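Sfrice_029225 (Spodoptera frugiperda, PDB 6I50) is a tumour necrosis factor of the Eiger type, a trimeric cytokine that probably acts by binding receptors of the TNF receptor family. Local coordinates at residues A[75-89]-A[117-129]. Residues are numbered along the deposited sequence; the frame is centred on the assembly and turned at random.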
loop_
_atom_site.group_PDB
_atom_site.type_symbol
_atom_site.label_atom_id
_atom_site.label_comp_id
_atom_site.label_asym_id
_atom_site.label_seq_id
_atom_site.Cartn_x
_atom_site.Cartn_y
_atom_site.Cartn_z
ATOM N N GLN A 75 -4.427 7.137 -2.382
ATOM C CA GLN A 75 -4.907 7.321 -1.017
ATOM C C GLN A 75 -5.861 8.504 -0.970
ATOM O O GLN A 75 -5.524 9.600 -1.433
ATOM C CB GLN A 75 -3.761 7.554 -0.033
ATOM C CG GLN A 75 -4.249 7.790 1.395
ATOM C CD GLN A 75 -3.139 7.630 2.408
ATOM O OE1 GLN A 75 -2.579 6.543 2.560
ATOM N NE2 GLN A 75 -2.819 8.713 3.120
ATOM N N ILE A 76 -7.051 8.280 -0.425
ATOM C CA ILE A 76 -7.997 9.349 -0.129
ATOM C C ILE A 76 -8.149 9.407 1.382
ATOM O O ILE A 76 -8.479 8.398 2.022
ATOM C CB ILE A 76 -9.355 9.130 -0.813
ATOM C CG1 ILE A 76 -9.183 9.023 -2.338
ATOM C CG2 ILE A 76 -10.317 10.258 -0.461
ATOM C CD1 ILE A 76 -8.599 10.267 -2.992
ATOM N N TYR A 77 -7.906 10.581 1.953
ATOM C CA TYR A 77 -8.017 10.792 3.394
ATOM C C TYR A 77 -9.379 11.423 3.659
ATOM O O TYR A 77 -9.592 12.605 3.383
ATOM C CB TYR A 77 -6.867 11.671 3.876
ATOM C CG TYR A 77 -6.662 11.753 5.373
ATOM C CD1 TYR A 77 -7.572 12.414 6.186
ATOM C CD2 TYR A 77 -5.521 11.223 5.962
ATOM C CE1 TYR A 77 -7.370 12.514 7.549
ATOM C CE2 TYR A 77 -5.312 11.321 7.327
ATOM C CZ TYR A 77 -6.235 11.969 8.110
ATOM O OH TYR A 77 -6.032 12.073 9.468
ATOM N N TYR A 78 -10.305 10.633 4.197
ATOM C CA TYR A 78 -11.642 11.129 4.491
ATOM C C TYR A 78 -11.704 11.744 5.879
ATOM O O TYR A 78 -11.066 11.266 6.821
ATOM C CB TYR A 78 -12.673 10.002 4.389
ATOM C CG TYR A 78 -12.818 9.434 2.996
ATOM C CD1 TYR A 78 -13.696 9.995 2.077
ATOM C CD2 TYR A 78 -12.071 8.334 2.599
ATOM C CE1 TYR A 78 -13.823 9.468 0.797
ATOM C CE2 TYR A 78 -12.194 7.800 1.336
ATOM C CZ TYR A 78 -13.066 8.369 0.438
ATOM O OH TYR A 78 -13.173 7.820 -0.822
ATOM N N LEU A 79 -12.485 12.812 5.998
ATOM C CA LEU A 79 -12.846 13.406 7.283
ATOM C C LEU A 79 -14.352 13.587 7.150
ATOM O O LEU A 79 -14.829 14.615 6.662
ATOM C CB LEU A 79 -12.105 14.717 7.553
ATOM C CG LEU A 79 -12.350 15.323 8.939
ATOM C CD1 LEU A 79 -12.156 14.263 10.010
ATOM C CD2 LEU A 79 -11.432 16.506 9.189
ATOM N N ASP A 80 -15.097 12.560 7.546
ATOM C CA ASP A 80 -16.479 12.435 7.119
ATOM C C ASP A 80 -17.262 11.724 8.209
ATOM O O ASP A 80 -16.699 10.984 9.021
ATOM C CB ASP A 80 -16.567 11.675 5.789
ATOM C CG ASP A 80 -17.904 11.850 5.101
ATOM O OD1 ASP A 80 -18.049 12.797 4.302
ATOM O OD2 ASP A 80 -18.808 11.030 5.359
ATOM N N SER A 81 -18.572 11.950 8.216
ATOM C CA SER A 81 -19.431 11.374 9.240
ATOM C C SER A 81 -20.199 10.144 8.765
ATOM O O SER A 81 -20.903 9.531 9.571
ATOM C CB SER A 81 -20.415 12.429 9.765
ATOM O OG SER A 81 -21.194 12.964 8.714
ATOM N N HIS A 82 -20.089 9.766 7.493
ATOM C CA HIS A 82 -20.788 8.579 7.014
ATOM C C HIS A 82 -20.153 7.304 7.564
ATOM O O HIS A 82 -18.954 7.256 7.857
ATOM C CB HIS A 82 -20.796 8.540 5.486
ATOM C CG HIS A 82 -21.734 9.527 4.868
ATOM N ND1 HIS A 82 -21.345 10.800 4.514
ATOM C CD2 HIS A 82 -23.052 9.439 4.571
ATOM C CE1 HIS A 82 -22.380 11.450 4.012
ATOM N NE2 HIS A 82 -23.430 10.648 4.040
ATOM N N ASP A 83 -20.977 6.261 7.704
ATOM C CA ASP A 83 -20.479 4.991 8.223
ATOM C C ASP A 83 -19.514 4.328 7.251
ATOM O O ASP A 83 -18.561 3.673 7.686
ATOM C CB ASP A 83 -21.641 4.045 8.525
ATOM C CG ASP A 83 -22.356 4.386 9.821
ATOM O OD1 ASP A 83 -21.816 5.185 10.614
ATOM O OD2 ASP A 83 -23.462 3.850 10.045
ATOM N N THR A 84 -19.738 4.488 5.947
ATOM C CA THR A 84 -18.913 3.862 4.924
ATOM C C THR A 84 -18.321 4.923 4.012
ATOM O O THR A 84 -19.036 5.814 3.539
ATOM C CB THR A 84 -19.726 2.866 4.095
ATOM O OG1 THR A 84 -20.249 1.841 4.953
ATOM C CG2 THR A 84 -18.866 2.238 3.013
ATOM N N ILE A 85 -17.015 4.829 3.778
ATOM C CA ILE A 85 -16.325 5.641 2.788
ATOM C C ILE A 85 -15.613 4.686 1.841
ATOM O O ILE A 85 -15.060 3.666 2.272
ATOM C CB ILE A 85 -15.347 6.642 3.439
ATOM C CG1 ILE A 85 -14.472 5.960 4.493
ATOM C CG2 ILE A 85 -16.118 7.779 4.099
ATOM C CD1 ILE A 85 -13.107 5.556 3.994
ATOM N N SER A 86 -15.664 4.993 0.548
ATOM C CA SER A 86 -15.097 4.093 -0.443
ATOM C C SER A 86 -14.824 4.879 -1.714
ATOM O O SER A 86 -15.587 5.785 -2.066
ATOM C CB SER A 86 -16.041 2.913 -0.715
ATOM O OG SER A 86 -15.529 2.049 -1.719
ATOM N N TRP A 87 -13.730 4.539 -2.387
ATOM C CA TRP A 87 -13.421 5.122 -3.685
ATOM C C TRP A 87 -13.171 4.030 -4.716
ATOM O O TRP A 87 -12.870 2.874 -4.384
ATOM C CB TRP A 87 -12.211 6.080 -3.623
ATOM C CG TRP A 87 -10.910 5.507 -3.120
ATOM C CD1 TRP A 87 -10.344 5.722 -1.896
ATOM C CD2 TRP A 87 -9.988 4.684 -3.849
ATOM N NE1 TRP A 87 -9.131 5.072 -1.809
ATOM C CE2 TRP A 87 -8.891 4.423 -2.994
ATOM C CE3 TRP A 87 -9.987 4.135 -5.136
ATOM C CZ2 TRP A 87 -7.812 3.631 -3.383
ATOM C CZ3 TRP A 87 -8.913 3.347 -5.520
ATOM C CH2 TRP A 87 -7.843 3.099 -4.645
ATOM N N VAL A 88 -13.311 4.421 -5.985
ATOM C CA VAL A 88 -13.020 3.562 -7.128
ATOM C C VAL A 88 -12.092 4.310 -8.074
ATOM O O VAL A 88 -12.189 5.533 -8.224
ATOM C CB VAL A 88 -14.299 3.116 -7.871
ATOM C CG1 VAL A 88 -15.014 2.028 -7.077
ATOM C CG2 VAL A 88 -15.213 4.297 -8.116
ATOM N N LEU A 89 -11.185 3.569 -8.705
ATOM C CA LEU A 89 -10.298 4.108 -9.724
ATOM C C LEU A 89 -10.900 3.777 -11.085
ATOM O O LEU A 89 -11.024 2.603 -11.432
ATOM C CB LEU A 89 -8.900 3.501 -9.581
ATOM C CG LEU A 89 -7.890 3.962 -10.630
ATOM C CD1 LEU A 89 -7.602 5.448 -10.473
ATOM C CD2 LEU A 89 -6.600 3.160 -10.555
ATOM N N LYS A 117 -14.952 11.754 11.418
ATOM C CA LYS A 117 -13.763 11.053 11.875
ATOM C C LYS A 117 -12.818 10.826 10.714
ATOM O O LYS A 117 -13.260 10.697 9.564
ATOM C CB LYS A 117 -14.105 9.718 12.547
ATOM C CG LYS A 117 -14.893 8.767 11.698
ATOM C CD LYS A 117 -15.740 7.901 12.604
ATOM C CE LYS A 117 -17.081 7.611 11.972
ATOM N NZ LYS A 117 -16.928 6.816 10.723
ATOM N N PRO A 118 -11.511 10.772 10.979
ATOM C CA PRO A 118 -10.527 10.632 9.904
ATOM C C PRO A 118 -10.252 9.179 9.553
ATOM O O PRO A 118 -10.059 8.353 10.450
ATOM C CB PRO A 118 -9.282 11.302 10.495
ATOM C CG PRO A 118 -9.403 11.046 11.960
ATOM C CD PRO A 118 -10.876 11.026 12.285
ATOM N N ASN A 119 -10.221 8.867 8.258
ATOM C CA ASN A 119 -9.886 7.528 7.778
ATOM C C ASN A 119 -9.212 7.667 6.423
ATOM O O ASN A 119 -9.824 8.187 5.489
ATOM C CB ASN A 119 -11.135 6.650 7.645
ATOM C CG ASN A 119 -11.559 6.037 8.952
ATOM O OD1 ASN A 119 -10.897 5.138 9.471
ATOM N ND2 ASN A 119 -12.679 6.505 9.490
ATOM N N SER A 120 -7.974 7.195 6.308
ATOM C CA SER A 120 -7.291 7.165 5.021
ATOM C C SER A 120 -7.535 5.807 4.367
ATOM O O SER A 120 -7.451 4.764 5.026
ATOM C CB SER A 120 -5.793 7.442 5.187
ATOM O OG SER A 120 -5.171 6.543 6.089
ATOM N N CYS A 121 -7.876 5.819 3.083
ATOM C CA CYS A 121 -8.194 4.597 2.349
ATOM C C CYS A 121 -7.160 4.463 1.241
ATOM O O CYS A 121 -7.178 5.240 0.280
ATOM C CB CYS A 121 -9.616 4.643 1.779
ATOM S SG CYS A 121 -10.456 3.020 1.623
ATOM N N PHE A 122 -6.259 3.491 1.385
ATOM C CA PHE A 122 -5.139 3.291 0.473
ATOM C C PHE A 122 -5.297 1.972 -0.274
ATOM O O PHE A 122 -5.691 0.958 0.313
ATOM C CB PHE A 122 -3.805 3.293 1.238
ATOM C CG PHE A 122 -2.607 3.019 0.371
ATOM C CD1 PHE A 122 -2.263 1.717 0.003
ATOM C CD2 PHE A 122 -1.817 4.069 -0.071
ATOM C CE1 PHE A 122 -1.179 1.478 -0.816
ATOM C CE2 PHE A 122 -0.722 3.840 -0.883
ATOM C CZ PHE A 122 -0.400 2.539 -1.258
ATOM N N SER A 123 -4.955 1.975 -1.563
ATOM C CA SER A 123 -4.799 0.726 -2.300
ATOM C C SER A 123 -3.786 0.922 -3.416
ATOM O O SER A 123 -3.495 2.048 -3.830
ATOM C CB SER A 123 -6.131 0.212 -2.869
ATOM O OG SER A 123 -6.007 -1.149 -3.280
ATOM N N ALA A 124 -3.251 -0.196 -3.902
ATOM C CA ALA A 124 -2.241 -0.167 -4.950
ATOM C C ALA A 124 -2.225 -1.514 -5.649
ATOM O O ALA A 124 -2.627 -2.528 -5.076
ATOM C CB ALA A 124 -0.853 0.164 -4.384
ATOM N N ALA A 125 -1.761 -1.513 -6.898
ATOM C CA ALA A 125 -1.639 -2.762 -7.645
ATOM C C ALA A 125 -0.821 -2.522 -8.903
ATOM O O ALA A 125 -0.674 -1.386 -9.360
ATOM C CB ALA A 125 -3.009 -3.340 -8.017
ATOM N N ALA A 126 -0.299 -3.616 -9.462
ATOM C CA ALA A 126 0.337 -3.593 -10.777
ATOM C C ALA A 126 -0.744 -3.738 -11.843
ATOM O O ALA A 126 -1.386 -4.788 -11.941
ATOM C CB ALA A 126 1.371 -4.710 -10.899
ATOM N N LEU A 127 -0.953 -2.688 -12.637
ATOM C CA LEU A 127 -2.079 -2.596 -13.560
ATOM C C LEU A 127 -1.583 -2.364 -14.980
ATOM O O LEU A 127 -0.620 -1.626 -15.198
ATOM C CB LEU A 127 -3.014 -1.447 -13.159
ATOM C CG LEU A 127 -3.689 -1.552 -11.790
ATOM C CD1 LEU A 127 -4.342 -0.219 -11.434
ATOM C CD2 LEU A 127 -4.702 -2.695 -11.772
ATOM N N PHE A 128 -2.232 -2.999 -15.951
ATOM C CA PHE A 128 -1.921 -2.711 -17.340
ATOM C C PHE A 128 -2.648 -1.442 -17.755
ATOM O O PHE A 128 -3.870 -1.345 -17.613
ATOM C CB PHE A 128 -2.320 -3.866 -18.254
ATOM C CG PHE A 128 -2.177 -3.536 -19.706
ATOM C CD1 PHE A 128 -0.938 -3.621 -20.330
ATOM C CD2 PHE A 128 -3.267 -3.084 -20.438
ATOM C CE1 PHE A 128 -0.796 -3.284 -21.663
ATOM C CE2 PHE A 128 -3.131 -2.754 -21.771
ATOM C CZ PHE A 128 -1.898 -2.851 -22.383
ATOM N N LEU A 129 -1.897 -0.474 -18.275
ATOM C CA LEU A 129 -2.462 0.784 -18.748
ATOM C C LEU A 129 -2.008 1.035 -20.176
ATOM O O LEU A 129 -0.871 0.717 -20.539
ATOM C CB LEU A 129 -2.037 1.958 -17.861
ATOM C CG LEU A 129 -2.356 1.813 -16.368
ATOM C CD1 LEU A 129 -1.758 2.961 -15.579
ATOM C CD2 LEU A 129 -3.858 1.743 -16.142
HETATM O O HOH W 1 -3.769 4.897 4.558
HETATM O O HOH W 2 -16.669 8.380 7.896
HETATM O O HOH W 3 -19.107 5.411 11.597
#
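From Gln75 paired with Phe122 to Asp80 paired with Lys117, strands 75-80 and 117-129 run antiparallel, their axes 4.5 Å apart at closest and their N-to-C directions 162° apart. Backbone bonds tie the pairs Ile76–Cys121, Tyr78–Asn119 and Asp80–Lys117, the one from Asp80 N weak, while loop 81-83 carries the chain over to strand 84-89 in the second sheet. There the indole of Trp87 reaches back, and NE1 donates to Cys121 O at 2.9 Å, nearly straight (170°). That carbonyl also accepts from Ile76 N, the two donors arriving from opposite faces of its plane. Trp87 holds CG between its own N and carbonyl carbon (chi1 58°), which turns the ring edge to Cys121 and Ser123; the Ser123 CB lies 3.8 Å from Trp87 CH2. Replacing Trp87 with alanine would remove the indole N-H, probably leaving Cys121 O with only Ile76 N of these two donors and opening a gap beside the Cys121–Cys105 disulfide. This is the two-sheet jelly roll of the TNF homology domain, with Trp87, Ile85 and Tyr78 filling its interior. Ile85 CB sits over the centre of one face of the Tyr78 ring, Ile76 CG2 nearer the rim of the opposite face, while Asn119 O meets its edge. On the trimer-facing side, the Gln75 amide stands almost perpendicular to the Phe122 ring, OE1 3.7 Å from CD2. A water joins Gln75 OE1 to Ser120 OG; in the second subunit OE1 also bonds Ser123 OG, Gln75 NE2 Gln104 O, and Ser120 OG Ala106 N. Tyr77 lies alongside Pro118, its OH 3.5 Å from Pro118 CB. Near loop 81-83, Lys117 bends so that NZ gives one proton to a water held by Asp80 O and His82 O, another to a water at Asp83 OD1.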